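Local structure of titin (Homo sapiens, 2J8H) at residues 129-141 with 171-184. The protein is a giant elastic protein of striated muscle that carries a serine/threonine kinase, with two rigidly joined A-band immunoglobulin domains forming this fragment. Sequence-based numbering, arbitrary orientation.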
# COMPACT_ATOMS: atom_id res chain seq x y z
N SER A 129 -4.24 12.37 13.43
CA SER A 129 -3.53 12.83 12.25
C SER A 129 -4.50 13.62 11.39
O SER A 129 -5.72 13.48 11.51
CB SER A 129 -3.01 11.63 11.45
OG SER A 129 -2.15 10.81 12.23
N GLY A 130 -3.95 14.43 10.50
CA GLY A 130 -4.76 15.11 9.50
C GLY A 130 -4.04 16.31 8.95
O GLY A 130 -3.50 17.11 9.69
N LYS A 131 -4.01 16.42 7.63
CA LYS A 131 -3.44 17.59 6.96
C LYS A 131 -4.36 17.81 5.77
O LYS A 131 -4.47 16.93 4.92
CB LYS A 131 -2.00 17.34 6.49
CG LYS A 131 -0.97 17.16 7.60
CD LYS A 131 -0.56 18.48 8.24
CE LYS A 131 -0.14 18.28 9.70
NZ LYS A 131 0.46 19.54 10.21
N PRO A 132 -5.04 18.97 5.72
CA PRO A 132 -5.05 20.08 6.64
C PRO A 132 -5.37 19.69 8.07
O PRO A 132 -6.06 18.71 8.30
CB PRO A 132 -6.16 20.99 6.08
CG PRO A 132 -6.17 20.74 4.69
CD PRO A 132 -5.88 19.26 4.55
N ASP A 133 -4.85 20.45 9.02
CA ASP A 133 -5.06 20.17 10.43
C ASP A 133 -6.57 20.05 10.64
O ASP A 133 -7.33 20.90 10.18
CB ASP A 133 -4.49 21.28 11.33
CG ASP A 133 -2.96 21.41 11.24
OD1 ASP A 133 -2.30 20.56 10.61
OD2 ASP A 133 -2.40 22.36 11.82
N PRO A 134 -7.01 18.96 11.29
CA PRO A 134 -8.43 18.70 11.41
C PRO A 134 -9.14 19.48 12.53
O PRO A 134 -8.51 19.95 13.48
CB PRO A 134 -8.48 17.21 11.70
CG PRO A 134 -7.26 16.96 12.44
CD PRO A 134 -6.22 17.88 11.89
N VAL A 135 -10.44 19.69 12.34
CA VAL A 135 -11.29 20.19 13.39
C VAL A 135 -11.56 19.03 14.34
O VAL A 135 -11.94 17.95 13.92
CB VAL A 135 -12.60 20.72 12.86
CG1 VAL A 135 -13.50 21.13 14.02
CG2 VAL A 135 -12.34 21.94 11.91
N ILE A 136 -11.35 19.28 15.63
CA ILE A 136 -11.52 18.29 16.66
C ILE A 136 -12.75 18.63 17.45
O ILE A 136 -12.94 19.79 17.83
CB ILE A 136 -10.32 18.30 17.63
CG1 ILE A 136 -9.04 17.86 16.91
CG2 ILE A 136 -10.62 17.46 18.89
CD1 ILE A 136 -9.08 16.49 16.25
N THR A 137 -13.61 17.64 17.70
CA THR A 137 -14.75 17.84 18.59
C THR A 137 -14.87 16.71 19.57
O THR A 137 -14.50 15.58 19.27
CB THR A 137 -16.08 17.98 17.84
OG1 THR A 137 -16.37 16.76 17.18
CG2 THR A 137 -16.05 19.11 16.85
N TRP A 138 -15.39 17.01 20.75
CA TRP A 138 -15.66 16.01 21.78
C TRP A 138 -17.12 16.08 22.16
O TRP A 138 -17.73 17.16 22.18
CB TRP A 138 -14.84 16.29 23.05
CG TRP A 138 -13.43 15.93 23.01
CD1 TRP A 138 -12.40 16.72 22.58
CD2 TRP A 138 -12.86 14.71 23.45
NE1 TRP A 138 -11.22 16.05 22.73
CE2 TRP A 138 -11.48 14.81 23.27
CE3 TRP A 138 -13.38 13.55 24.01
CZ2 TRP A 138 -10.61 13.78 23.59
CZ3 TRP A 138 -12.52 12.54 24.34
CH2 TRP A 138 -11.16 12.66 24.13
N GLN A 139 -17.69 14.91 22.46
CA GLN A 139 -19.08 14.80 22.90
C GLN A 139 -19.16 13.79 24.04
O GLN A 139 -18.37 12.85 24.09
CB GLN A 139 -19.98 14.19 21.80
CG GLN A 139 -19.96 14.81 20.44
CD GLN A 139 -20.32 13.78 19.32
OE1 GLN A 139 -19.73 13.81 18.22
NE2 GLN A 139 -21.29 12.87 19.61
N LYS A 140 -20.14 13.95 24.93
CA LYS A 140 -20.52 12.87 25.84
C LYS A 140 -21.92 12.48 25.45
O LYS A 140 -22.86 13.26 25.58
CB LYS A 140 -20.49 13.28 27.30
CG LYS A 140 -20.64 12.10 28.24
CD LYS A 140 -20.73 12.52 29.70
CE LYS A 140 -20.75 11.29 30.59
NZ LYS A 140 -20.86 11.62 32.03
N GLY A 141 -22.05 11.25 24.95
CA GLY A 141 -23.30 10.83 24.34
C GLY A 141 -23.59 11.75 23.15
O GLY A 141 -22.75 11.90 22.23
N LYS A 171 -20.48 10.84 38.16
CA LYS A 171 -21.32 11.17 37.03
C LYS A 171 -20.53 11.33 35.75
O LYS A 171 -21.13 11.40 34.69
CB LYS A 171 -22.11 12.46 37.30
CG LYS A 171 -21.31 13.75 37.21
CD LYS A 171 -22.15 14.92 37.74
CE LYS A 171 -21.87 16.24 37.00
NZ LYS A 171 -22.88 17.31 37.35
N ASP A 172 -19.21 11.43 35.85
CA ASP A 172 -18.36 11.57 34.66
C ASP A 172 -18.20 10.28 33.88
O ASP A 172 -17.79 10.30 32.71
CB ASP A 172 -16.98 12.12 35.05
CG ASP A 172 -17.03 13.59 35.41
OD1 ASP A 172 -17.79 14.31 34.75
OD2 ASP A 172 -16.31 14.01 36.34
N ALA A 173 -18.49 9.17 34.53
CA ALA A 173 -18.56 7.89 33.86
C ALA A 173 -19.45 8.02 32.64
O ALA A 173 -20.47 8.72 32.66
CB ALA A 173 -19.12 6.84 34.80
N GLY A 174 -19.06 7.32 31.58
CA GLY A 174 -19.87 7.28 30.38
C GLY A 174 -19.02 7.16 29.15
O GLY A 174 -17.87 6.78 29.23
N PHE A 175 -19.62 7.50 28.01
CA PHE A 175 -19.02 7.28 26.71
C PHE A 175 -18.72 8.61 26.06
O PHE A 175 -19.63 9.41 25.84
CB PHE A 175 -19.97 6.48 25.83
CG PHE A 175 -20.23 5.10 26.33
CD1 PHE A 175 -21.31 4.85 27.16
CD2 PHE A 175 -19.40 4.05 25.99
CE1 PHE A 175 -21.57 3.56 27.64
CE2 PHE A 175 -19.65 2.76 26.46
CZ PHE A 175 -20.73 2.52 27.29
N TYR A 176 -17.45 8.87 25.79
CA TYR A 176 -17.02 10.13 25.22
C TYR A 176 -16.62 9.86 23.77
O TYR A 176 -15.96 8.87 23.48
CB TYR A 176 -15.87 10.71 26.04
CG TYR A 176 -16.31 11.12 27.44
CD1 TYR A 176 -16.36 10.20 28.48
CD2 TYR A 176 -16.72 12.41 27.69
CE1 TYR A 176 -16.81 10.56 29.75
CE2 TYR A 176 -17.15 12.79 28.96
CZ TYR A 176 -17.19 11.87 29.98
OH TYR A 176 -17.63 12.28 31.22
N VAL A 177 -17.08 10.72 22.87
CA VAL A 177 -16.82 10.57 21.46
C VAL A 177 -15.91 11.72 21.02
O VAL A 177 -16.21 12.88 21.27
CB VAL A 177 -18.12 10.58 20.65
CG1 VAL A 177 -17.82 10.45 19.17
CG2 VAL A 177 -19.04 9.44 21.12
N VAL A 178 -14.78 11.38 20.40
CA VAL A 178 -13.86 12.37 19.85
C VAL A 178 -13.87 12.19 18.33
O VAL A 178 -13.89 11.05 17.81
CB VAL A 178 -12.43 12.21 20.40
CG1 VAL A 178 -11.92 10.81 20.19
CG2 VAL A 178 -11.49 13.29 19.80
N CYS A 179 -13.89 13.31 17.62
CA CYS A 179 -14.03 13.29 16.19
C CYS A 179 -13.04 14.26 15.57
O CYS A 179 -12.84 15.34 16.10
CB CYS A 179 -15.48 13.63 15.85
SG CYS A 179 -15.91 13.66 14.08
N ALA A 180 -12.39 13.83 14.48
CA ALA A 180 -11.48 14.68 13.71
C ALA A 180 -12.04 14.75 12.30
O ALA A 180 -12.39 13.72 11.72
CB ALA A 180 -10.07 14.09 13.70
N LYS A 181 -12.13 15.97 11.76
CA LYS A 181 -12.64 16.22 10.41
C LYS A 181 -11.69 17.13 9.64
O LYS A 181 -11.27 18.17 10.15
CB LYS A 181 -13.99 16.96 10.43
CG LYS A 181 -15.10 16.32 11.23
CD LYS A 181 -16.10 17.39 11.76
CE LYS A 181 -17.29 16.75 12.51
NZ LYS A 181 -16.96 16.10 13.82
N ASN A 182 -11.37 16.75 8.41
CA ASN A 182 -10.86 17.71 7.43
C ASN A 182 -11.44 17.39 6.07
O ASN A 182 -12.37 16.58 5.97
CB ASN A 182 -9.31 17.77 7.43
CG ASN A 182 -8.65 16.50 6.96
OD1 ASN A 182 -9.29 15.57 6.47
ND2 ASN A 182 -7.33 16.45 7.11
N ARG A 183 -10.90 18.02 5.03
CA ARG A 183 -11.43 17.85 3.69
C ARG A 183 -11.29 16.44 3.14
O ARG A 183 -11.98 16.08 2.20
CB ARG A 183 -10.79 18.87 2.72
CG ARG A 183 -9.28 18.67 2.47
CD ARG A 183 -8.73 19.67 1.47
NE ARG A 183 -8.85 21.05 1.95
CZ ARG A 183 -8.32 22.10 1.34
NH1 ARG A 183 -7.62 21.95 0.21
NH2 ARG A 183 -8.49 23.32 1.86
N PHE A 184 -10.40 15.63 3.71
CA PHE A 184 -10.17 14.29 3.20
C PHE A 184 -10.90 13.23 4.00
O PHE A 184 -10.74 12.03 3.73
CB PHE A 184 -8.66 14.01 3.15
CG PHE A 184 -7.92 14.98 2.27
CD1 PHE A 184 -8.16 15.00 0.90
CD2 PHE A 184 -7.05 15.91 2.80
CE1 PHE A 184 -7.51 15.91 0.07
CE2 PHE A 184 -6.41 16.82 1.97
CZ PHE A 184 -6.64 16.81 0.61
O HOH W 1 -14.50 17.24 14.57
O HOH W 2 -17.31 14.55 18.89
O HOH W 3 -19.62 14.16 32.66
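Asn182 donates through ND2 to the carbonyl O of Pro132 at 2.9 Å, in both the amide and carbonyl planes and almost straight (176°), pinning the turn that follows the cis peptide before Pro132. Its OD1 receives Phe184 N from above the carbonyl plane, an Asx turn, while Val98 O accepts from ND2 and Ala100 N donates to OD1, both from the strand linking the domains. Strands 135-140 and 174-182 run antiparallel, zipped by paired backbone bonds at Val135/Lys181, Thr137/Cys179 and Gln139/Val177. At the far end Lys140, extended with CG anti to the backbone N (chi1 -169°), carries NZ to 3.0 Å from Ala173 O, and a water joins NZ to Tyr176 OH and to Asp172 OD1, itself hydrogen-bonded to His150 NE2. On the way its CG passes over the Tyr176 ring, 4.0 Å from the centroid.

On the same face, the middle of the strand pair is largely apolar: Val178 CB sits 3.7 Å from the centroid of the six-membered ring of Trp138, 1° off its normal, and Ile136 CD1 meets Ala180 CB at 3.6 Å. Trp138 NE1 hydrogen-bonds Thr160 OG1. Replacing this indole by an alanine is likely to strip Val178 of its aromatic cover and leave Thr160 OG1 without that partner. The chemistry illustrates the I-set sandwich: polar grips close both ends of a strand pair whose inner side is largely hydrophobic.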